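Local coordinates for protein FucU (Bifidobacterium longum subsp. infantis, PDB 3MVK) that probably interconverts the alpha and beta anomers of L-fucose and the pyranose and furanose forms of beta-D-ribose, as a sugar mutarotase of the RbsD/FucU family, at residues Leu26-Gly31 against Leu137-Gly142. Sequence-based numbering, arbitrary orientation.
Sequences LVIADG and LILQKG
Leu26, Val27 and Ile28 pair with Leu139, Ile138 and Leu137 as antiparallel neighbours in the middle of the six-stranded mixed sheet of this RbsD/FucU fold, close to the centre of the chain. Four backbone hydrogen bonds join them. Leu26 and Leu139 bond both ways, Leu26 N to Leu139 O at 3.0 Å and Leu139 N to Leu26 O at 2.9 Å; Ile28 and Leu137 do the same, with Ile28 N 2.7 Å from Leu137 O. The non-hydrogen-bonded pair between them, Val27 and Ile138, brings CA-H groups to two of the accepting carbonyls, Ile138 CA lying 3.3 Å from Leu26 O and Val27 CA approaching Leu137 O. On the other edge of strand 25-29, Val27 and Ala29 bond to strand 124-128.

Apolar packing covers both faces. On one, Leu26, Ile28, Leu137 and Leu139 form a layer, the last three meeting Leu56 of helix 52-60. Leu26 and Leu139 run side by side, Leu26 CD1 touching both CB and CD1 of Leu139, the CB at 4.1 Å, and Ile28 reaches diagonally, its CD1 4.2 Å from Leu139 CD1. On the opposite face, which helix 112-119 covers, Val27 CG2 and Ile138 CG1, each anti to its own carbonyl carbon, meet at 4.2 Å.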
loop_
_atom_site.group_PDB
_atom_site.type_symbol
_atom_site.label_atom_id
_atom_site.label_comp_id
_atom_site.label_asym_id
_atom_site.label_seq_id
_atom_site.Cartn_x
_atom_site.Cartn_y
_atom_site.Cartn_z
ATOM N N LEU G 26 -20.226 -1.457 17.863
ATOM C CA LEU G 26 -19.371 -0.301 17.783
ATOM C C LEU G 26 -19.201 0.270 19.189
ATOM O O LEU G 26 -20.014 0.007 20.087
ATOM C CB LEU G 26 -19.936 0.750 16.813
ATOM C CG LEU G 26 -21.286 1.396 17.149
ATOM C CD1 LEU G 26 -21.179 2.414 18.295
ATOM C CD2 LEU G 26 -21.874 2.071 15.922
ATOM N N VAL G 27 -18.154 1.052 19.376
ATOM C CA VAL G 27 -17.893 1.655 20.667
ATOM C C VAL G 27 -17.966 3.170 20.525
ATOM O O VAL G 27 -17.303 3.748 19.658
ATOM C CB VAL G 27 -16.477 1.313 21.163
ATOM C CG1 VAL G 27 -16.196 1.978 22.521
ATOM C CG2 VAL G 27 -16.271 -0.200 21.284
ATOM N N ILE G 28 -18.776 3.811 21.363
ATOM C CA ILE G 28 -18.671 5.268 21.523
ATOM C C ILE G 28 -17.668 5.469 22.642
ATOM O O ILE G 28 -17.954 5.128 23.801
ATOM C CB ILE G 28 -20.040 5.913 21.886
ATOM C CG1 ILE G 28 -21.082 5.560 20.819
ATOM C CG2 ILE G 28 -19.874 7.445 22.065
ATOM C CD1 ILE G 28 -22.475 6.016 21.139
ATOM N N ALA G 29 -16.497 5.983 22.293
ATOM C CA ALA G 29 -15.374 6.099 23.228
ATOM C C ALA G 29 -15.393 7.500 23.807
ATOM O O ALA G 29 -15.474 8.479 23.065
ATOM C CB ALA G 29 -14.048 5.828 22.491
ATOM N N ASP G 30 -15.308 7.601 25.134
ATOM C CA ASP G 30 -15.179 8.920 25.753
ATOM C C ASP G 30 -13.782 9.526 25.498
ATOM O O ASP G 30 -12.902 8.877 24.916
ATOM C CB ASP G 30 -15.600 8.882 27.256
ATOM C CG ASP G 30 -14.628 8.103 28.163
ATOM O OD1 ASP G 30 -13.406 7.993 27.874
ATOM O OD2 ASP G 30 -15.107 7.637 29.230
ATOM N N GLY G 31 -13.605 10.787 25.880
ATOM C CA GLY G 31 -12.389 11.536 25.584
ATOM C C GLY G 31 -11.135 10.933 26.200
ATOM O O GLY G 31 -10.023 11.118 25.683
ATOM N N LEU G 137 -19.505 3.592 25.607
ATOM C CA LEU G 137 -20.704 2.792 25.409
ATOM C C LEU G 137 -20.536 1.894 24.206
ATOM O O LEU G 137 -20.276 2.384 23.102
ATOM C CB LEU G 137 -21.932 3.702 25.253
ATOM C CG LEU G 137 -23.331 3.074 25.287
ATOM C CD1 LEU G 137 -23.694 2.554 26.677
ATOM C CD2 LEU G 137 -24.372 4.084 24.809
ATOM N N ILE G 138 -20.650 0.585 24.437
ATOM C CA ILE G 138 -20.684 -0.405 23.331
ATOM C C ILE G 138 -22.124 -0.614 22.897
ATOM O O ILE G 138 -22.993 -0.809 23.749
ATOM C CB ILE G 138 -20.071 -1.762 23.732
ATOM C CG1 ILE G 138 -18.693 -1.559 24.403
ATOM C CG2 ILE G 138 -19.958 -2.692 22.487
ATOM C CD1 ILE G 138 -17.960 -2.875 24.840
ATOM N N LEU G 139 -22.382 -0.572 21.585
ATOM C CA LEU G 139 -23.727 -0.787 21.038
ATOM C C LEU G 139 -23.687 -1.982 20.102
ATOM O O LEU G 139 -22.754 -2.084 19.297
ATOM C CB LEU G 139 -24.180 0.417 20.230
ATOM C CG LEU G 139 -24.353 1.741 20.981
ATOM C CD1 LEU G 139 -24.880 2.769 20.003
ATOM C CD2 LEU G 139 -25.345 1.542 22.132
ATOM N N GLN G 140 -24.660 -2.885 20.224
ATOM C CA GLN G 140 -24.747 -4.054 19.342
ATOM C C GLN G 140 -25.928 -3.910 18.392
ATOM O O GLN G 140 -27.059 -3.645 18.817
ATOM C CB GLN G 140 -24.922 -5.340 20.155
ATOM C CG GLN G 140 -24.874 -6.595 19.289
ATOM C CD GLN G 140 -24.701 -7.836 20.128
ATOM O OE1 GLN G 140 -23.693 -7.988 20.828
ATOM N NE2 GLN G 140 -25.677 -8.742 20.063
ATOM N N LYS G 141 -25.679 -4.128 17.102
ATOM C CA LYS G 141 -26.698 -3.863 16.096
ATOM C C LYS G 141 -27.714 -4.985 15.994
ATOM O O LYS G 141 -27.369 -6.163 16.039
ATOM C CB LYS G 141 -26.063 -3.618 14.726
ATOM C CG LYS G 141 -27.072 -3.090 13.684
ATOM C CD LYS G 141 -26.332 -2.716 12.391
ATOM C CE LYS G 141 -27.282 -2.125 11.377
ATOM N NZ LYS G 141 -26.654 -1.750 10.066
ATOM N N GLY G 142 -28.967 -4.584 15.853
ATOM C CA GLY G 142 -30.042 -5.514 15.666
ATOM C C GLY G 142 -30.383 -5.750 14.213
ATOM O O GLY G 142 -29.550 -5.542 13.321
#